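Local coordinates for DNA-entry nuclease (Competence-specific nuclease) (Streptococcus agalactiae ILRI112, PDB 4QGO), which probably cleaves DNA and RNA without sequence specificity, as a competence-specific nuclease of the His-Me finger (beta-beta-alpha) clan, at residues 191-194 and 199-202; 161-164 and 169-172; 24-29 and 36-41; 64-69 and 112-117; 136-141 and 187-192. The protein carries 1 engineered substitution. All blocks are in the same frame, centred on the assembly; numbering follows the deposited sequence. Where two conformers were deposited one is given.

All five contacts involve the seven-stranded antiparallel sheet. Interaction 5 brings onto it the second strand of the beta-beta-alpha element, which comprises strands 108-112 and 135-139 with helix 140-144. Interactions 1 and 2 lie side by side, centres about 8 Å apart, and a probable hydrogen bond, Lys194 O to Arg171 N at 2.9 Å, joins their strands. Interaction 3 lies at the edge of the sheet formed by strands 27-30 and 33-36; Thr41 OG1 is 2.7 Å from OE1 of Glu192, a residue interactions 1 and 5 share. Interactions 4 and 5, centres about 12 Å apart, meet where Leu113 CD1 approaches Met189 CE at 3.8 Å, just past the engineered Ala112. One sulfate touches both interactions 2 and 4.

Interaction 1 (191-194 and 199-202); sequences LEAK and TLEF
Ala193 and Phe202 form a hydrogen-bonded pair in the antiparallel beta hairpin made by strands 188-195 and 201-207. Ala193 N donates to Phe202 O over 3.1 Å with an angle of 163° at the hydrogen, and Phe202 N returns the bond to Ala193 O at 3.0 Å. Both side chains leave on the same face of the sheet. There CG of Phe202 stands in the crowded position between its own N and carbonyl carbon (chi1 61°), which folds the ring back across the neighbouring strand. The result is a CH-pi contact: Ala193 CB is 3.7 Å from the ring centroid and 22° off the normal, displaced toward the rim, with CZ its nearest ring atom at 3.4 Å. Leu191 O meets the same ring at its edge, in plane. Tyr156 of helix 153-165 also meets the ring edge-to-face, and Val160 of that helix touches it, so the ring lies between the sheet and the helix. On the opposite face Lys194 and Glu201 make the non-hydrogen-bonded pair. Glu201 OE2 is hydrogen-bonded to Thr41 N. Glu201 OE1 lies along the lysine methylenes, 3.5 Å from Lys194 CD, whereas Lys194 NZ stays 4.1 Å from that oxygen, beyond a salt bridge.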
# COMPACT_ATOMS: atom_id res chain seq x y z
N LEU A 191 -0.42 1.08 -5.56
CA LEU A 191 0.82 0.34 -5.80
C LEU A 191 1.11 0.25 -7.28
O LEU A 191 0.23 -0.13 -8.06
CB LEU A 191 0.73 -1.10 -5.26
CG LEU A 191 0.01 -1.35 -3.94
CD1 LEU A 191 -0.02 -2.84 -3.65
CD2 LEU A 191 0.69 -0.61 -2.81
N GLU A 192 2.34 0.58 -7.67
CA GLU A 192 2.80 0.53 -9.06
C GLU A 192 4.13 -0.20 -9.11
O GLU A 192 5.01 0.05 -8.28
CB GLU A 192 2.99 1.95 -9.58
CG GLU A 192 1.73 2.78 -9.61
CD GLU A 192 2.03 4.20 -9.99
OE1 GLU A 192 2.19 4.47 -11.20
OE2 GLU A 192 2.14 5.04 -9.08
N ALA A 193 4.29 -1.10 -10.08
CA ALA A 193 5.55 -1.84 -10.21
C ALA A 193 5.85 -2.13 -11.67
O ALA A 193 4.94 -2.37 -12.47
CB ALA A 193 5.51 -3.14 -9.41
N LYS A 194 7.14 -2.13 -12.01
CA LYS A 194 7.59 -2.43 -13.37
C LYS A 194 8.97 -3.05 -13.28
O LYS A 194 9.87 -2.47 -12.67
CB LYS A 194 7.62 -1.14 -14.19
CG LYS A 194 8.21 -1.27 -15.58
CD LYS A 194 7.33 -2.15 -16.44
CE LYS A 194 7.87 -2.22 -17.87
NZ LYS A 194 7.95 -0.87 -18.50
N THR A 199 8.40 -8.02 -17.66
CA THR A 199 7.54 -9.18 -17.40
C THR A 199 6.63 -8.95 -16.20
O THR A 199 5.57 -9.58 -16.09
CB THR A 199 8.33 -10.49 -17.17
OG1 THR A 199 9.19 -10.34 -16.04
CG2 THR A 199 9.16 -10.85 -18.40
N LEU A 200 7.04 -8.07 -15.30
CA LEU A 200 6.18 -7.67 -14.20
C LEU A 200 5.73 -6.23 -14.39
O LEU A 200 6.56 -5.33 -14.56
CB LEU A 200 6.91 -7.77 -12.86
CG LEU A 200 6.10 -7.31 -11.64
CD1 LEU A 200 4.94 -8.25 -11.39
CD2 LEU A 200 6.99 -7.21 -10.39
N GLU A 201 4.42 -6.02 -14.37
CA GLU A 201 3.89 -4.66 -14.41
C GLU A 201 2.50 -4.64 -13.82
O GLU A 201 1.64 -5.43 -14.21
CB GLU A 201 3.87 -4.10 -15.83
CG GLU A 201 3.40 -2.65 -15.87
CD GLU A 201 3.64 -1.96 -17.20
OE1 GLU A 201 4.27 -2.56 -18.10
OE2 GLU A 201 3.20 -0.78 -17.34
N PHE A 202 2.27 -3.75 -12.87
CA PHE A 202 0.92 -3.55 -12.35
C PHE A 202 0.70 -2.12 -11.87
O PHE A 202 1.65 -1.38 -11.62
CB PHE A 202 0.53 -4.59 -11.27
CG PHE A 202 1.41 -4.58 -10.03
CD1 PHE A 202 1.30 -3.57 -9.08
CD2 PHE A 202 2.28 -5.63 -9.78
CE1 PHE A 202 2.07 -3.58 -7.94
CE2 PHE A 202 3.05 -5.66 -8.63
CZ PHE A 202 2.95 -4.63 -7.70

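Interaction 2 (161-164 and 169-172). With SO4 (sulfate ion), chain C.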
# COMPACT_ATOMS: atom_id res chain seq x y z
N ARG A 161 8.24 -9.48 -4.60
CA ARG A 161 9.23 -10.30 -3.92
C ARG A 161 9.67 -11.46 -4.80
O ARG A 161 10.87 -11.73 -4.93
CB ARG A 161 8.63 -10.82 -2.62
CG ARG A 161 9.58 -11.54 -1.72
CD ARG A 161 8.92 -11.90 -0.40
NE ARG A 161 7.85 -12.88 -0.59
CZ ARG A 161 6.56 -12.63 -0.37
NH1 ARG A 161 6.18 -11.43 0.04
NH2 ARG A 161 5.67 -13.60 -0.57
N LYS A 162 8.71 -12.14 -5.41
CA LYS A 162 9.04 -13.28 -6.26
C LYS A 162 9.85 -12.85 -7.48
O LYS A 162 10.77 -13.56 -7.90
CB LYS A 162 7.77 -14.04 -6.66
CG LYS A 162 7.20 -14.83 -5.49
CD LYS A 162 5.83 -15.42 -5.79
CE LYS A 162 5.29 -16.14 -4.56
NZ LYS A 162 4.01 -16.85 -4.86
N ALA A 163 9.53 -11.68 -8.03
CA ALA A 163 10.29 -11.13 -9.15
C ALA A 163 11.73 -10.83 -8.76
O ALA A 163 12.68 -11.20 -9.48
CB ALA A 163 9.60 -9.87 -9.68
N VAL A 164 11.91 -10.14 -7.64
CA VAL A 164 13.26 -9.84 -7.16
C VAL A 164 14.02 -11.14 -6.92
O VAL A 164 15.23 -11.22 -7.20
CB VAL A 164 13.22 -8.98 -5.88
CG1 VAL A 164 14.60 -8.94 -5.21
CG2 VAL A 164 12.74 -7.57 -6.20
N ARG A 169 15.04 -6.60 -11.64
CA ARG A 169 15.10 -5.24 -11.11
C ARG A 169 13.70 -4.66 -11.18
O ARG A 169 13.10 -4.62 -12.26
CB ARG A 169 16.04 -4.38 -11.95
CG ARG A 169 17.52 -4.70 -11.77
CD ARG A 169 18.19 -3.71 -10.83
NE ARG A 169 18.31 -2.39 -11.44
CZ ARG A 169 18.84 -1.33 -10.84
NH1 ARG A 169 19.29 -1.41 -9.58
NH2 ARG A 169 18.91 -0.18 -11.49
N VAL A 170 13.17 -4.23 -10.05
CA VAL A 170 11.79 -3.75 -10.01
C VAL A 170 11.71 -2.31 -9.52
O VAL A 170 12.08 -2.00 -8.40
CB VAL A 170 10.90 -4.66 -9.13
CG1 VAL A 170 9.46 -4.16 -9.17
CG2 VAL A 170 10.96 -6.10 -9.63
N ARG A 171 11.24 -1.43 -10.40
CA ARG A 171 10.93 -0.05 -10.02
C ARG A 171 9.54 -0.07 -9.38
O ARG A 171 8.62 -0.70 -9.89
CB ARG A 171 10.98 0.84 -11.27
CG ARG A 171 10.70 2.31 -11.02
CD ARG A 171 11.82 3.04 -10.27
NE ARG A 171 11.48 4.45 -10.22
CZ ARG A 171 10.66 5.00 -9.33
NH1 ARG A 171 10.15 4.27 -8.34
NH2 ARG A 171 10.36 6.29 -9.41
N TYR A 172 9.39 0.60 -8.24
CA TYR A 172 8.23 0.42 -7.35
C TYR A 172 7.83 1.76 -6.77
O TYR A 172 8.69 2.55 -6.36
CB TYR A 172 8.65 -0.53 -6.22
CG TYR A 172 7.58 -1.10 -5.30
CD1 TYR A 172 6.39 -1.63 -5.80
CD2 TYR A 172 7.80 -1.19 -3.93
CE1 TYR A 172 5.44 -2.18 -4.94
CE2 TYR A 172 6.86 -1.74 -3.07
CZ TYR A 172 5.69 -2.24 -3.58
OH TYR A 172 4.74 -2.80 -2.74
S SO4 C . 8.23 9.94 -8.87
O1 SO4 C . 7.38 10.06 -7.69
O2 SO4 C . 9.53 10.55 -8.60
O3 SO4 C . 7.63 10.63 -10.02
O4 SO4 C . 8.44 8.54 -9.20
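A single methyl, CG2 of Val170, makes both side-chain contacts between helix residues 161-164 and residues 169-172, meeting Ala163 CB at 4.0 Å and Val164 CG2 at 4.1 Å. The torsion explains the choice of branch: with CG1 of Val170 opposite the backbone N (chi1 -178°), CG2 falls beside that N and is turned to the helix. Val164 also offers its CG2, and the two valines cross obliquely. Only 98 Å² is buried in all, yet the three touching residues are buried. The next residue, Arg171, heads to the other face of the sheet. Its NH2 makes a weak bond of 3.0 Å to O4 of a sulfate, probably from the crystallisation liquor, reached near the guanidinium plane at an angle of only 123° at the hydrogen. NH1 of Arg171 is held by Asn67 OD1 and Ala68 O of strand 66-70, which fixes the group next to the anion. On the helix face, Ala163 also touches Leu200, Val164 touches Leu70, and Val160, one turn before Val164, touches Val170. The C-terminal end of helix 153-165 thus lies over strands 66-70 and 170-177 just before the chain enters the latter.

Interaction 3 (24-29 and 36-41)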
# COMPACT_ATOMS: atom_id res chain seq x y z
N ASN A 24 -8.30 11.23 -14.13
CA ASN A 24 -9.26 10.56 -14.99
C ASN A 24 -8.67 9.32 -15.67
O ASN A 24 -8.75 9.17 -16.89
CB ASN A 24 -9.84 11.52 -16.03
CG ASN A 24 -11.22 11.11 -16.49
OD1 ASN A 24 -11.92 10.36 -15.81
ND2 ASN A 24 -11.63 11.59 -17.66
N LEU A 25 -8.04 8.46 -14.87
CA LEU A 25 -7.56 7.17 -15.36
C LEU A 25 -8.69 6.16 -15.31
O LEU A 25 -9.54 6.22 -14.42
CB LEU A 25 -6.41 6.66 -14.49
CG LEU A 25 -5.04 7.34 -14.53
CD1 LEU A 25 -4.09 6.64 -13.58
CD2 LEU A 25 -4.49 7.34 -15.94
N PRO A 26 -8.70 5.22 -16.25
CA PRO A 26 -9.71 4.16 -16.15
C PRO A 26 -9.43 3.27 -14.96
O PRO A 26 -8.28 3.12 -14.52
CB PRO A 26 -9.55 3.37 -17.45
CG PRO A 26 -8.24 3.77 -18.02
CD PRO A 26 -7.91 5.13 -17.49
N PHE A 27 -10.49 2.71 -14.39
CA PHE A 27 -10.30 1.72 -13.34
C PHE A 27 -11.41 0.70 -13.37
O PHE A 27 -12.51 0.97 -13.86
CB PHE A 27 -10.16 2.36 -11.96
CG PHE A 27 -11.31 3.24 -11.57
CD1 PHE A 27 -12.46 2.71 -11.01
CD2 PHE A 27 -11.22 4.61 -11.72
CE1 PHE A 27 -13.51 3.53 -10.64
CE2 PHE A 27 -12.26 5.43 -11.35
CZ PHE A 27 -13.41 4.89 -10.80
N GLN A 28 -11.10 -0.49 -12.87
CA GLN A 28 -12.14 -1.50 -12.71
C GLN A 28 -11.87 -2.32 -11.46
O GLN A 28 -10.73 -2.54 -11.08
CB GLN A 28 -12.22 -2.40 -13.93
CG GLN A 28 -10.94 -3.16 -14.23
CD GLN A 28 -11.03 -3.94 -15.52
OE1 GLN A 28 -10.41 -3.58 -16.52
NE2 GLN A 28 -11.80 -5.01 -15.51
N TYR A 29 -12.95 -2.75 -10.82
CA TYR A 29 -12.87 -3.58 -9.63
C TYR A 29 -12.72 -5.02 -10.04
O TYR A 29 -13.53 -5.55 -10.80
CB TYR A 29 -14.14 -3.41 -8.81
CG TYR A 29 -14.13 -4.03 -7.44
CD1 TYR A 29 -13.68 -3.31 -6.34
CD2 TYR A 29 -14.58 -5.34 -7.24
CE1 TYR A 29 -13.68 -3.86 -5.08
CE2 TYR A 29 -14.59 -5.90 -5.96
CZ TYR A 29 -14.14 -5.15 -4.89
OH TYR A 29 -14.15 -5.69 -3.62
N LEU A 36 -5.92 -0.11 -12.20
CA LEU A 36 -5.93 1.24 -12.76
C LEU A 36 -5.23 1.27 -14.10
O LEU A 36 -4.20 0.61 -14.27
CB LEU A 36 -5.17 2.20 -11.82
CG LEU A 36 -5.57 2.16 -10.35
CD1 LEU A 36 -4.75 3.19 -9.59
CD2 LEU A 36 -7.05 2.41 -10.18
N ASN A 37 -5.78 2.03 -15.05
CA ASN A 37 -5.09 2.26 -16.32
C ASN A 37 -4.69 0.96 -17.03
O ASN A 37 -3.60 0.85 -17.60
CB ASN A 37 -3.84 3.13 -16.08
CG ASN A 37 -3.31 3.77 -17.35
OD1 ASN A 37 -4.07 4.24 -18.18
ND2 ASN A 37 -1.99 3.80 -17.48
N ASN A 38 -5.60 -0.02 -16.99
CA ASN A 38 -5.36 -1.33 -17.59
C ASN A 38 -4.08 -1.99 -17.10
O ASN A 38 -3.42 -2.73 -17.83
CB ASN A 38 -5.40 -1.23 -19.11
CG ASN A 38 -6.74 -0.72 -19.60
OD1 ASN A 38 -7.74 -1.44 -19.56
ND2 ASN A 38 -6.77 0.53 -20.04
N ASN A 39 -3.77 -1.72 -15.84
CA ASN A 39 -2.60 -2.29 -15.15
C ASN A 39 -1.25 -1.73 -15.62
O ASN A 39 -0.21 -2.29 -15.30
CB ASN A 39 -2.64 -3.83 -15.20
CG ASN A 39 -2.35 -4.48 -13.87
OD1 ASN A 39 -2.41 -3.86 -12.81
ND2 ASN A 39 -2.06 -5.78 -13.92
N GLN A 40 -1.28 -0.63 -16.38
CA GLN A 40 -0.06 -0.02 -16.89
C GLN A 40 0.36 1.16 -16.03
O GLN A 40 -0.47 1.99 -15.64
CB GLN A 40 -0.24 0.43 -18.35
CG GLN A 40 -0.83 -0.65 -19.25
CD GLN A 40 -0.00 -1.92 -19.25
OE1 GLN A 40 1.13 -1.93 -19.73
NE2 GLN A 40 -0.56 -3.00 -18.71
N THR A 41 1.66 1.22 -15.74
CA THR A 41 2.25 2.34 -15.01
C THR A 41 3.38 2.93 -15.85
O THR A 41 3.96 2.24 -16.69
CB THR A 41 2.79 1.89 -13.64
OG1 THR A 41 3.53 2.97 -13.04
CG2 THR A 41 3.70 0.68 -13.78
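Asn37 lies alongside Pro26 and reaches past it to Leu25, and its side chain can be traced atom by atom. CB of Asn37 is 4.3 Å from Leu25 CD2. CG comes to 4.0 Å from the same methyl, and OD1 lies between Leu25 CD2, at 3.8 Å, and Pro26 CD. The other branch turns back to its own segment: ND2 of Asn37 donates to Gln40 O over 3.0 Å, with Gln40 O near the amide plane but the donor standing above the plane of that carbonyl. With chi1 at -162°, CG lies opposite the backbone N, which directs the amide toward this turn. The backbone is tied across as well: Asn37 N donates to Pro26 O at 2.8 Å in a nearly straight bond (177°). That bond continues the hairpin of strands 27-30 and 33-36 at the edge of the large antiparallel sheet, where Phe27 and Leu36 form a non-hydrogen-bonded pair. Phe27 CB meets Leu36 CD2 at 3.6 Å, and helix 12-22 lies against both, through Leu18 and Ile22. Past Leu36 the chain turns through three asparagines of positive phi. Asn39 N bonds to Leu36 O. In the conformer given, Asn38 O lies in the amide plane of Gln40, whose NE2 donates to it at 3.0 Å.

Interaction 4 (64-69 and 112-117). Engineered in segment 112-117: Ala112 (natural residue His). With SO4 (sulfate ion), chain C; SO4 (sulfate ion), chain E.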
# COMPACT_ATOMS: atom_id res chain seq x y z
N SER A 64 3.50 9.90 2.50
CA SER A 64 3.11 10.23 1.14
C SER A 64 3.91 9.36 0.17
O SER A 64 4.40 8.30 0.54
CB SER A 64 3.34 11.73 0.90
OG SER A 64 2.75 12.16 -0.32
N THR A 65 4.03 9.80 -1.08
CA THR A 65 4.65 9.00 -2.13
C THR A 65 5.99 8.38 -1.74
O THR A 65 6.93 9.08 -1.36
CB THR A 65 4.86 9.87 -3.38
OG1 THR A 65 3.66 10.60 -3.65
CG2 THR A 65 5.19 9.01 -4.59
N ALA A 66 6.05 7.05 -1.83
CA ALA A 66 7.27 6.30 -1.59
C ALA A 66 7.73 5.67 -2.89
O ALA A 66 6.93 5.14 -3.67
CB ALA A 66 7.02 5.20 -0.56
N ASN A 67 9.04 5.73 -3.12
CA ASN A 67 9.63 5.17 -4.33
C ASN A 67 10.79 4.25 -4.03
O ASN A 67 11.51 4.44 -3.05
CB ASN A 67 10.13 6.29 -5.23
CG ASN A 67 9.03 6.89 -6.08
OD1 ASN A 67 8.56 6.27 -7.03
ND2 ASN A 67 8.62 8.11 -5.75
N ALA A 68 11.00 3.28 -4.89
CA ALA A 68 12.13 2.36 -4.74
C ALA A 68 12.58 1.82 -6.08
O ALA A 68 11.80 1.77 -7.04
CB ALA A 68 11.77 1.21 -3.82
N MET A 69 13.86 1.46 -6.14
CA MET A 69 14.36 0.55 -7.15
C MET A 69 14.86 -0.65 -6.39
O MET A 69 15.76 -0.53 -5.55
CB MET A 69 15.50 1.17 -7.97
CG MET A 69 16.19 0.16 -8.89
SD MET A 69 15.10 -0.46 -10.21
CE MET A 69 14.86 1.01 -11.16
N ALA A 112 3.04 -1.01 6.35
CA ALA A 112 4.20 -0.43 5.67
C ALA A 112 3.89 -0.06 4.23
O ALA A 112 3.22 -0.81 3.52
CB ALA A 112 5.36 -1.41 5.69
N LEU A 113 4.39 1.09 3.79
CA LEU A 113 4.31 1.43 2.37
C LEU A 113 5.27 0.54 1.60
O LEU A 113 4.88 -0.13 0.63
CB LEU A 113 4.65 2.91 2.13
CG LEU A 113 3.51 3.92 2.35
CD1 LEU A 113 2.96 3.91 3.76
CD2 LEU A 113 4.00 5.33 2.00
N ILE A 114 6.53 0.55 2.03
CA ILE A 114 7.57 -0.30 1.44
C ILE A 114 7.91 -1.41 2.43
O ILE A 114 8.40 -1.14 3.53
CB ILE A 114 8.84 0.50 1.11
CG1 ILE A 114 8.51 1.75 0.28
CG2 ILE A 114 9.83 -0.38 0.37
CD1 ILE A 114 7.98 1.45 -1.11
N ALA A 115 7.64 -2.65 2.03
CA ALA A 115 7.82 -3.82 2.90
C ALA A 115 9.25 -4.08 3.35
O ALA A 115 10.21 -3.90 2.59
CB ALA A 115 7.25 -5.07 2.21
N TYR A 116 9.37 -4.53 4.59
CA TYR A 116 10.65 -4.89 5.18
C TYR A 116 11.40 -5.89 4.31
O TYR A 116 12.59 -5.75 4.07
CB TYR A 116 10.43 -5.47 6.59
CG TYR A 116 11.72 -5.87 7.27
CD1 TYR A 116 12.56 -4.91 7.82
CD2 TYR A 116 12.10 -7.21 7.36
CE1 TYR A 116 13.74 -5.27 8.43
CE2 TYR A 116 13.28 -7.57 7.98
CZ TYR A 116 14.09 -6.59 8.51
OH TYR A 116 15.28 -6.93 9.13
N ALA A 117 10.70 -6.92 3.84
CA ALA A 117 11.37 -7.96 3.06
C ALA A 117 11.93 -7.41 1.75
O ALA A 117 12.89 -7.95 1.20
CB ALA A 117 10.41 -9.11 2.78
S SO4 C . 8.23 9.94 -8.87
O1 SO4 C . 7.38 10.06 -7.69
O2 SO4 C . 9.53 10.55 -8.60
O3 SO4 C . 7.63 10.63 -10.02
O4 SO4 C . 8.44 8.54 -9.20
S SO4 E . 17.27 -5.00 11.63
O1 SO4 E . 16.18 -4.89 12.60
O2 SO4 E . 16.73 -4.85 10.28
O3 SO4 E . 18.26 -3.96 11.88
O4 SO4 E . 17.90 -6.31 11.77
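The flat groups lie beyond the Ala66, Leu113 and Ile114 junction: the Asn67 amide on one segment and the Tyr116 ring on the other, each reaching a different sulfate. At the ring edge, in plane, is O2 of the chain E sulfate, to which Tyr116 OH donates over 2.8 Å; Arg81 N also holds that ion, while Arg80 makes a cation-pi contact with the ring. The Asn67 amide meets the chain C sulfate, ND2 donating to its O1 at 3.0 Å and 148°, and OD1 accepts from Arg171 NH1, which fixes the flip of the amide. Arg173 NH1 is a further donor to this ion. Both anions probably come from the crystallisation liquor.

Between these ends the contact is mostly apolar. Ala66 CB points to the loop and meets Ile114 CG1 and CD1, both at 3.9 Å. Ile114 curls to bring CD1 level with CG1, its chi2 being bent to -66°. Leu113 CD2 comes 4.0 Å from Ala66 CB. A close methyl-to-carbonyl contact puts Leu113 CD2 3.3 Å from Ser64 O. Ile114 N is anchored to Asn134 OD1.

Strand 66-70 is thereby packed against the turn that follows Ala112 and leads through the N-cap Ala115 into helix 116-119. Ala112 is engineered; the histidine it replaces probably corresponds to the one that names the His-Me finger, in the first strand of its beta-beta-alpha fold.

Interaction 5 (136-141 and 187-192); sequences VTQTAH and FAMHLE
The second strand of the beta-beta-alpha element, 135-139, packs on the large sheet where Val136 and Gln138 meet Met189 of strand 188-195. Val136 and Met189 reach toward each other tip to tip: in the conformer given, Val136 CG2 is 4.0 Å from Met189 SD and 4.1 Å from Met189 CE. The methionine is bent at both chi2 (-72°) and chi3 (-80°), which carries the sulfur and its methyl up to the valine. Gln138 comes in differently. Its extended chain brings NE2 to 3.6 Å from Met189 CG, the two side chains crossing. That is a packing contact; the polar partner of Gln138 NE2 is Gln153 OE1 at the start of helix 153-165, and Met189 touches Gln153 too. Just before Met189, Phe187 and Ala188 both face Leu177, a classic beta bulge where strand 188-195 begins. After Gln138 comes Thr139, the N-cap of helix 140-144, whose side chain caps a backbone N of that helix. With strand 108-112 pairing alongside 135-139, the arrangement is two antiparallel strands, joined by a long connection, followed by a helix, laid on the sheet face that also bears helix 153-165: the beta-beta-alpha core of the His-Me finger clan.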
# COMPACT_ATOMS: atom_id res chain seq x y z
N VAL A 136 1.28 3.46 7.81
CA VAL A 136 -0.06 4.02 7.96
C VAL A 136 -0.95 3.05 8.73
O VAL A 136 -0.59 1.89 8.96
CB VAL A 136 -0.72 4.34 6.60
CG1 VAL A 136 0.05 5.45 5.89
CG2 VAL A 136 -0.82 3.09 5.71
N THR A 137 -2.11 3.55 9.14
CA THR A 137 -3.15 2.70 9.70
C THR A 137 -3.84 1.99 8.56
O THR A 137 -4.46 2.63 7.72
CB THR A 137 -4.16 3.54 10.49
OG1 THR A 137 -3.49 4.15 11.61
CG2 THR A 137 -5.33 2.68 10.99
N GLN A 138 -3.70 0.67 8.50
CA GLN A 138 -4.21 -0.09 7.37
C GLN A 138 -5.11 -1.21 7.86
O GLN A 138 -4.80 -1.89 8.86
CB GLN A 138 -3.06 -0.67 6.55
CG GLN A 138 -3.52 -1.27 5.21
CD GLN A 138 -2.36 -1.66 4.32
OE1 GLN A 138 -1.29 -2.06 4.82
NE2 GLN A 138 -2.54 -1.55 3.01
N THR A 139 -6.23 -1.42 7.17
CA THR A 139 -7.11 -2.50 7.61
C THR A 139 -6.37 -3.84 7.59
O THR A 139 -5.49 -4.07 6.75
CB THR A 139 -8.41 -2.59 6.79
OG1 THR A 139 -8.10 -3.04 5.46
CG2 THR A 139 -9.12 -1.24 6.76
N ALA A 140 -6.72 -4.72 8.53
CA ALA A 140 -6.11 -6.04 8.56
C ALA A 140 -6.32 -6.76 7.24
O ALA A 140 -5.39 -7.39 6.73
CB ALA A 140 -6.68 -6.87 9.71
N HIS A 141 -7.53 -6.67 6.68
CA HIS A 141 -7.79 -7.32 5.40
C HIS A 141 -6.89 -6.80 4.29
O HIS A 141 -6.30 -7.59 3.55
CB HIS A 141 -9.23 -7.11 4.97
CG HIS A 141 -9.47 -7.53 3.56
ND1 HIS A 141 -9.53 -8.85 3.18
CD2 HIS A 141 -9.59 -6.80 2.43
CE1 HIS A 141 -9.72 -8.92 1.87
NE2 HIS A 141 -9.76 -7.69 1.39
N PHE A 187 -7.60 6.32 2.22
CA PHE A 187 -8.72 5.44 1.88
C PHE A 187 -8.30 4.30 0.96
O PHE A 187 -9.07 3.36 0.74
CB PHE A 187 -9.90 6.23 1.26
CG PHE A 187 -9.62 6.75 -0.13
CD1 PHE A 187 -9.92 5.98 -1.25
CD2 PHE A 187 -9.06 8.01 -0.31
CE1 PHE A 187 -9.65 6.46 -2.54
CE2 PHE A 187 -8.80 8.50 -1.58
CZ PHE A 187 -9.10 7.72 -2.70
N ALA A 188 -7.08 4.38 0.41
CA ALA A 188 -6.57 3.32 -0.44
C ALA A 188 -5.07 3.42 -0.52
O ALA A 188 -4.49 4.45 -0.20
CB ALA A 188 -7.16 3.42 -1.85
N MET A 189 -4.43 2.33 -0.94
CA MET A 189 -3.00 2.32 -1.18
C MET A 189 -2.74 2.09 -2.67
O MET A 189 -3.12 1.06 -3.22
CB MET A 189 -2.30 1.26 -0.33
CG MET A 189 -2.43 1.49 1.17
SD MET A 189 -1.42 2.87 1.76
CE MET A 189 0.18 2.07 1.86
N HIS A 190 -2.08 3.05 -3.32
CA HIS A 190 -1.78 2.95 -4.74
C HIS A 190 -0.43 2.24 -4.91
O HIS A 190 0.58 2.74 -4.43
CB HIS A 190 -1.73 4.37 -5.33
CG HIS A 190 -1.57 4.42 -6.82
ND1 HIS A 190 -1.33 5.61 -7.48
CD2 HIS A 190 -1.62 3.46 -7.77
CE1 HIS A 190 -1.23 5.38 -8.77
NE2 HIS A 190 -1.42 4.09 -8.98
N LEU A 191 -0.42 1.08 -5.56
CA LEU A 191 0.82 0.34 -5.80
C LEU A 191 1.11 0.25 -7.28
O LEU A 191 0.23 -0.13 -8.06
CB LEU A 191 0.73 -1.10 -5.26
CG LEU A 191 0.01 -1.35 -3.94
CD1 LEU A 191 -0.02 -2.84 -3.65
CD2 LEU A 191 0.69 -0.61 -2.81
N GLU A 192 2.34 0.58 -7.67
CA GLU A 192 2.80 0.53 -9.06
C GLU A 192 4.13 -0.20 -9.11
O GLU A 192 5.01 0.05 -8.28
CB GLU A 192 2.99 1.95 -9.58
CG GLU A 192 1.73 2.78 -9.61
CD GLU A 192 2.03 4.20 -9.99
OE1 GLU A 192 2.19 4.47 -11.20
OE2 GLU A 192 2.14 5.04 -9.08